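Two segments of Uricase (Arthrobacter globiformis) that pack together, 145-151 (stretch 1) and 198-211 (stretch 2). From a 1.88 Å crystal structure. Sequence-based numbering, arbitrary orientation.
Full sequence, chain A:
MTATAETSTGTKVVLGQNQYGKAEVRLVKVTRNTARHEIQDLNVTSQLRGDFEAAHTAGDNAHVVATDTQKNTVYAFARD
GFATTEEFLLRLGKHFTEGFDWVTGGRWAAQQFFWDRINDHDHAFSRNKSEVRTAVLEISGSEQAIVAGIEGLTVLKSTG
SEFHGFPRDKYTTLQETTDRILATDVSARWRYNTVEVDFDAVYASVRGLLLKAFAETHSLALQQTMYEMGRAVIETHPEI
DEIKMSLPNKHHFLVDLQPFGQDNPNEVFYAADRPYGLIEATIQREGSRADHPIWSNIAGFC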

# COMPACT_ATOMS: atom_id res chain seq x y z
N ALA A 145 -9.87 30.12 5.04
CA ALA A 145 -10.85 29.16 4.53
C ALA A 145 -10.53 27.77 5.06
O ALA A 145 -9.38 27.33 5.00
CB ALA A 145 -10.82 29.14 3.02
N ILE A 146 -11.56 27.09 5.58
CA ILE A 146 -11.40 25.76 6.14
C ILE A 146 -12.32 24.72 5.51
O ILE A 146 -13.53 24.95 5.34
CB ILE A 146 -11.68 25.75 7.66
CG1 ILE A 146 -10.68 26.67 8.37
CG2 ILE A 146 -11.59 24.34 8.20
CD1 ILE A 146 -10.97 26.84 9.85
N VAL A 147 -11.73 23.58 5.16
CA VAL A 147 -12.46 22.45 4.58
C VAL A 147 -12.21 21.24 5.47
O VAL A 147 -11.06 20.84 5.66
CB VAL A 147 -11.96 22.13 3.14
CG1 VAL A 147 -12.51 20.77 2.68
CG2 VAL A 147 -12.39 23.22 2.17
N ALA A 148 -13.27 20.68 6.04
CA ALA A 148 -13.15 19.50 6.88
C ALA A 148 -13.65 18.32 6.06
O ALA A 148 -14.35 18.51 5.07
CB ALA A 148 -13.99 19.65 8.16
N GLY A 149 -13.28 17.11 6.45
CA GLY A 149 -13.74 15.98 5.68
C GLY A 149 -13.60 14.65 6.38
O GLY A 149 -13.11 14.57 7.51
N ILE A 150 -14.05 13.61 5.70
CA ILE A 150 -13.96 12.26 6.23
C ILE A 150 -13.56 11.36 5.08
O ILE A 150 -13.91 11.62 3.92
CB ILE A 150 -15.32 11.81 6.81
CG1 ILE A 150 -15.18 10.43 7.47
CG2 ILE A 150 -16.37 11.76 5.71
CD1 ILE A 150 -16.41 10.01 8.25
N GLU A 151 -12.80 10.32 5.37
CA GLU A 151 -12.38 9.39 4.34
C GLU A 151 -12.17 8.02 4.95
O GLU A 151 -12.13 7.87 6.17
CB GLU A 151 -11.10 9.88 3.66
CG GLU A 151 -9.89 10.01 4.58
CD GLU A 151 -8.75 10.78 3.93
OE1 GLU A 151 -7.61 10.71 4.43
OE2 GLU A 151 -9.00 11.47 2.91
N ASP A 198 -18.14 24.85 15.87
CA ASP A 198 -17.84 23.90 16.94
C ASP A 198 -17.39 22.73 16.08
O ASP A 198 -18.16 21.84 15.78
CB ASP A 198 -19.11 23.52 17.71
CG ASP A 198 -18.84 22.53 18.84
OD1 ASP A 198 -17.89 21.73 18.72
OD2 ASP A 198 -19.58 22.54 19.84
N PHE A 199 -16.13 22.78 15.66
CA PHE A 199 -15.57 21.77 14.77
C PHE A 199 -15.86 20.31 15.09
O PHE A 199 -16.25 19.55 14.20
CB PHE A 199 -14.07 22.02 14.61
CG PHE A 199 -13.75 23.35 13.99
CD1 PHE A 199 -14.07 23.61 12.66
CD2 PHE A 199 -13.14 24.35 14.73
CE1 PHE A 199 -13.80 24.84 12.08
CE2 PHE A 199 -12.85 25.60 14.16
CZ PHE A 199 -13.18 25.84 12.83
N ASP A 200 -15.67 19.90 16.34
CA ASP A 200 -15.95 18.52 16.71
C ASP A 200 -17.44 18.18 16.60
O ASP A 200 -17.80 17.12 16.10
CB ASP A 200 -15.48 18.22 18.14
CG ASP A 200 -13.97 18.12 18.26
OD1 ASP A 200 -13.28 18.08 17.22
OD2 ASP A 200 -13.47 18.07 19.41
N ALA A 201 -18.30 19.07 17.07
CA ALA A 201 -19.74 18.83 17.02
C ALA A 201 -20.26 18.75 15.59
O ALA A 201 -21.09 17.89 15.27
CB ALA A 201 -20.49 19.91 17.80
N VAL A 202 -19.77 19.63 14.72
CA VAL A 202 -20.22 19.61 13.34
C VAL A 202 -19.70 18.37 12.62
O VAL A 202 -20.43 17.73 11.87
CB VAL A 202 -19.77 20.88 12.59
CG1 VAL A 202 -20.15 20.78 11.11
CG2 VAL A 202 -20.45 22.10 13.21
N TYR A 203 -18.45 18.00 12.86
CA TYR A 203 -17.92 16.79 12.22
C TYR A 203 -18.79 15.59 12.60
O TYR A 203 -19.17 14.80 11.73
CB TYR A 203 -16.47 16.53 12.63
CG TYR A 203 -15.94 15.18 12.16
CD1 TYR A 203 -16.06 14.04 12.95
CD2 TYR A 203 -15.34 15.05 10.91
CE1 TYR A 203 -15.59 12.80 12.51
CE2 TYR A 203 -14.87 13.82 10.46
CZ TYR A 203 -15.00 12.70 11.27
OH TYR A 203 -14.51 11.49 10.83
N ALA A 204 -19.12 15.46 13.88
CA ALA A 204 -19.95 14.35 14.34
C ALA A 204 -21.33 14.39 13.69
O ALA A 204 -21.86 13.36 13.27
CB ALA A 204 -20.08 14.38 15.86
N SER A 205 -21.91 15.58 13.60
CA SER A 205 -23.22 15.72 12.99
C SER A 205 -23.19 15.37 11.51
O SER A 205 -24.06 14.66 11.01
CB SER A 205 -23.74 17.15 13.16
OG SER A 205 -24.91 17.34 12.40
N VAL A 206 -22.19 15.90 10.81
CA VAL A 206 -22.06 15.64 9.38
C VAL A 206 -21.89 14.15 9.12
O VAL A 206 -22.57 13.58 8.27
CB VAL A 206 -20.88 16.45 8.78
CG1 VAL A 206 -20.59 16.02 7.36
CG2 VAL A 206 -21.23 17.94 8.80
N ARG A 207 -21.01 13.51 9.88
CA ARG A 207 -20.80 12.07 9.73
C ARG A 207 -22.14 11.33 9.87
O ARG A 207 -22.48 10.47 9.05
CB ARG A 207 -19.81 11.56 10.79
CG ARG A 207 -19.68 10.05 10.86
CD ARG A 207 -18.70 9.65 11.97
NE ARG A 207 -18.59 8.21 12.11
CZ ARG A 207 -19.54 7.41 12.58
NH1 ARG A 207 -20.70 7.92 12.98
NH2 ARG A 207 -19.34 6.10 12.66
N GLY A 208 -22.89 11.67 10.91
CA GLY A 208 -24.17 11.03 11.13
C GLY A 208 -25.19 11.29 10.03
O GLY A 208 -25.95 10.39 9.67
N LEU A 209 -25.20 12.50 9.49
CA LEU A 209 -26.14 12.84 8.42
C LEU A 209 -25.82 12.08 7.13
O LEU A 209 -26.73 11.65 6.41
CB LEU A 209 -26.11 14.35 8.15
CG LEU A 209 -26.58 15.23 9.30
CD1 LEU A 209 -26.28 16.70 9.00
CD2 LEU A 209 -28.07 15.02 9.53
N LEU A 210 -24.54 11.92 6.85
CA LEU A 210 -24.11 11.19 5.65
C LEU A 210 -24.49 9.72 5.77
O LEU A 210 -25.03 9.13 4.84
CB LEU A 210 -22.60 11.31 5.46
CG LEU A 210 -22.04 12.70 5.14
CD1 LEU A 210 -20.52 12.66 5.14
CD2 LEU A 210 -22.55 13.16 3.78
N LEU A 211 -24.21 9.14 6.93
CA LEU A 211 -24.51 7.73 7.17
C LEU A 211 -26.02 7.50 7.10
O LEU A 211 -26.48 6.51 6.53
CB LEU A 211 -23.98 7.32 8.55
CG LEU A 211 -22.76 6.39 8.65
CD1 LEU A 211 -21.89 6.46 7.41
CD2 LEU A 211 -21.98 6.76 9.91

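The contact between strand 145-151 and helix 199-211 is a small, predominantly apolar packing of side chains, burying 284 Å² in total, with no hydrogen bond between the two segments. The axes approach to 9.6 Å and their N-to-C directions diverge by 45°, a spacing that leaves the space between the backbones to be filled by side chains.

On the strand, the CA-to-CB bonds of I146, A148 and I150 point toward the helix, as expected for alternate residues of an extended chain. I146 meets the start of the helix, where its CD1 lies 3.8 Å from CZ of F199; the methyl approaches the aromatic ring obliquely. A148 also faces the helix, but the CB of A148 stops 5.5 Å from CD2 of Y203, too far for a close contact.

I150 has the largest area covered by the other segment and touches three helix residues. Its CB is 4.2 Å from CE2 of Y203, its CD1 reaches 4.2 Å from CG in the aliphatic part of R207, and its CG2 lies 4.3 Å from CD1 of L210. Y203, R207 and L210 fall at intervals of four and three residues, so successive turns of the helix present them to the same isoleucine.

The CA-to-CB bond of Y203 points sideways relative to the strand, yet the end of its side chain comes nearer. Its CE2 sits 3.5 Å from the backbone O of G149, which lies at the ring edge, near the ring plane. The Y203 OH is also 3.5 Å from CD1 of I150, a packing contact; this hydroxyl is hydrogen-bonded elsewhere in the structure.

Within the helical segment, D198 caps the N terminus: its OD1 accepts a hydrogen bond from A201 N at 3.2 Å, closing the first turn, in which F199 lies.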